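Local coordinates for SUMO1 linked HERC2 ZZ domain (Small ubiquitin-related modifier 1,E3 ubiquitin-protein ligase HERC2) (Homo sapiens, PDB 6WW3) that binds histone H3 and the SUMO1 tail through the zinc-binding ZZ domain of the E3 ubiquitin ligase HERC2, here fused to that tail, at residues N22-K27 / F52-E57. Numbering follows the deposited sequence.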
loop_
_atom_site.group_PDB
_atom_site.type_symbol
_atom_site.label_atom_id
_atom_site.label_comp_id
_atom_site.label_asym_id
_atom_site.label_seq_id
_atom_site.Cartn_x
_atom_site.Cartn_y
_atom_site.Cartn_z
ATOM N N ASN A 22 2.577 -7.444 -1.427
ATOM C CA ASN A 22 1.568 -8.473 -1.608
ATOM C C ASN A 22 0.354 -8.143 -0.738
ATOM O O ASN A 22 0.475 -7.464 0.280
ATOM C CB ASN A 22 2.118 -9.880 -1.306
ATOM C CG ASN A 22 2.477 -10.082 0.154
ATOM O OD1 ASN A 22 3.537 -9.666 0.604
ATOM N ND2 ASN A 22 1.580 -10.702 0.905
ATOM N N GLY A 23 -0.821 -8.585 -1.178
ATOM C CA GLY A 23 -2.068 -8.189 -0.559
ATOM C C GLY A 23 -2.598 -6.882 -1.123
ATOM O O GLY A 23 -2.255 -6.466 -2.236
ATOM N N SER A 24 -3.464 -6.229 -0.343
ATOM C CA SER A 24 -3.993 -4.939 -0.767
ATOM C C SER A 24 -2.931 -3.858 -0.618
ATOM O O SER A 24 -2.161 -3.841 0.347
ATOM C CB SER A 24 -5.246 -4.549 0.021
ATOM O OG SER A 24 -6.336 -5.410 -0.271
ATOM N N ARG A 25 -2.897 -2.956 -1.590
ATOM C CA ARG A 25 -1.970 -1.836 -1.631
ATOM C C ARG A 25 -2.704 -0.556 -1.251
ATOM O O ARG A 25 -3.819 -0.309 -1.711
ATOM C CB ARG A 25 -1.379 -1.716 -3.041
ATOM C CG ARG A 25 -0.765 -0.383 -3.380
ATOM C CD ARG A 25 -0.515 -0.237 -4.875
ATOM N NE ARG A 25 0.159 1.028 -5.166
ATOM C CZ ARG A 25 0.352 1.542 -6.374
ATOM N NH1 ARG A 25 -0.081 0.911 -7.453
ATOM N NH2 ARG A 25 0.984 2.706 -6.494
ATOM N N PHE A 26 -2.083 0.266 -0.416
ATOM C CA PHE A 26 -2.691 1.525 0.010
ATOM C C PHE A 26 -1.816 2.684 -0.455
ATOM O O PHE A 26 -0.755 2.936 0.123
ATOM C CB PHE A 26 -2.901 1.557 1.523
ATOM C CG PHE A 26 -3.907 0.547 2.007
ATOM C CD1 PHE A 26 -5.234 0.911 2.196
ATOM C CD2 PHE A 26 -3.535 -0.777 2.221
ATOM C CE1 PHE A 26 -6.169 -0.023 2.620
ATOM C CE2 PHE A 26 -4.466 -1.716 2.641
ATOM C CZ PHE A 26 -5.784 -1.329 2.846
ATOM N N LYS A 27 -2.276 3.405 -1.481
ATOM C CA LYS A 27 -1.533 4.531 -2.040
ATOM C C LYS A 27 -2.034 5.841 -1.438
ATOM O O LYS A 27 -3.235 6.117 -1.453
ATOM C CB LYS A 27 -1.664 4.577 -3.564
ATOM C CG LYS A 27 -0.923 5.786 -4.188
ATOM C CD LYS A 27 -0.937 5.743 -5.717
ATOM C CE LYS A 27 -0.341 7.007 -6.343
ATOM N NZ LYS A 27 1.034 7.340 -5.855
ATOM N N PHE A 52 -5.771 7.512 1.993
ATOM C CA PHE A 52 -5.214 6.473 1.139
ATOM C C PHE A 52 -6.289 5.850 0.251
ATOM O O PHE A 52 -7.425 5.647 0.686
ATOM C CB PHE A 52 -4.559 5.380 1.991
ATOM C CG PHE A 52 -3.270 5.799 2.631
ATOM C CD1 PHE A 52 -3.265 6.647 3.734
ATOM C CD2 PHE A 52 -2.066 5.343 2.131
ATOM C CE1 PHE A 52 -2.086 7.028 4.323
ATOM C CE2 PHE A 52 -0.867 5.715 2.718
ATOM C CZ PHE A 52 -0.874 6.556 3.812
ATOM N N GLY A 53 -5.914 5.508 -0.975
ATOM C CA GLY A 53 -6.773 4.745 -1.862
ATOM C C GLY A 53 -6.410 3.275 -1.802
ATOM O O GLY A 53 -5.235 2.911 -1.870
ATOM N N ARG A 54 -7.425 2.431 -1.621
ATOM C CA ARG A 54 -7.188 0.994 -1.576
ATOM C C ARG A 54 -7.136 0.426 -2.989
ATOM O O ARG A 54 -8.104 0.540 -3.749
ATOM C CB ARG A 54 -8.269 0.276 -0.775
ATOM C CG ARG A 54 -7.963 -1.206 -0.602
ATOM C CD ARG A 54 -9.213 -1.971 -0.164
ATOM N NE ARG A 54 -9.357 -2.061 1.282
ATOM C CZ ARG A 54 -9.147 -3.170 1.988
ATOM N NH1 ARG A 54 -8.772 -4.287 1.379
ATOM N NH2 ARG A 54 -9.309 -3.164 3.306
ATOM N N ILE A 55 -6.039 -0.247 -3.315
ATOM C CA ILE A 55 -5.842 -0.866 -4.617
ATOM C C ILE A 55 -5.617 -2.347 -4.351
ATOM O O ILE A 55 -4.527 -2.750 -3.919
ATOM C CB ILE A 55 -4.667 -0.235 -5.376
ATOM C CG1 ILE A 55 -4.890 1.270 -5.494
ATOM C CG2 ILE A 55 -4.481 -0.875 -6.757
ATOM C CD1 ILE A 55 -3.689 2.051 -5.931
ATOM N N ASN A 56 -6.646 -3.167 -4.586
ATOM C CA ASN A 56 -6.522 -4.586 -4.257
ATOM C C ASN A 56 -5.702 -5.339 -5.292
ATOM O O ASN A 56 -5.095 -6.364 -4.964
ATOM C CB ASN A 56 -7.900 -5.249 -4.121
ATOM C CG ASN A 56 -8.659 -4.779 -2.900
ATOM O OD1 ASN A 56 -8.105 -4.652 -1.805
ATOM N ND2 ASN A 56 -9.950 -4.567 -3.071
ATOM N N GLU A 57 -5.701 -4.877 -6.540
ATOM C CA GLU A 57 -4.937 -5.545 -7.583
ATOM C C GLU A 57 -4.518 -4.531 -8.639
ATOM O O GLU A 57 -5.192 -3.507 -8.815
ATOM C CB GLU A 57 -5.750 -6.679 -8.217
ATOM C CG GLU A 57 -6.922 -6.206 -9.026
ATOM C CD GLU A 57 -7.831 -7.355 -9.404
ATOM O OE1 GLU A 57 -7.572 -8.491 -8.945
ATOM O OE2 GLU A 57 -8.803 -7.111 -10.145
#
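In the three-stranded antiparallel sheet of the HERC2 ZZ zinc finger, strand 52-55 forms one edge and pairs with the central strand 25-28. Arg25 and Ile55 are a hydrogen-bonded pair, with Ile55 N 2.7 Å from Arg25 O and Arg25 N 2.9 Å from Ile55 O; Lys27 and Gly53 repeat the pattern. On the face of Arg25, Lys27 and Ile55, the Ile55 CD1 methyl lies over one face of the Arg25 guanidinium, whose NE forms a salt bridge with Asp35. On the other face Phe26 and Arg54 run side by side: Phe26 CZ sits over one face of the Arg54 guanidinium, the planes 68° apart. Phe52 CD2 packs 3.9 Å from Phe26 CB, and its ring meets zinc ligand His46 edge-to-face. The Arg54 chain, bent at chi3 (-91°), turns NH1 to donate a nearly straight hydrogen bond (169°) to Asn56 OD1, 3.3 Å away in the guanidinium plane. Ser24 OG donates to that same Asn56 OD1 at a very short 2.5 Å. An alanine here removes this shared acceptor and would probably loosen Ser24 from the strand end. Two in-plane donors thus fix the rotation of the Asn56 amide.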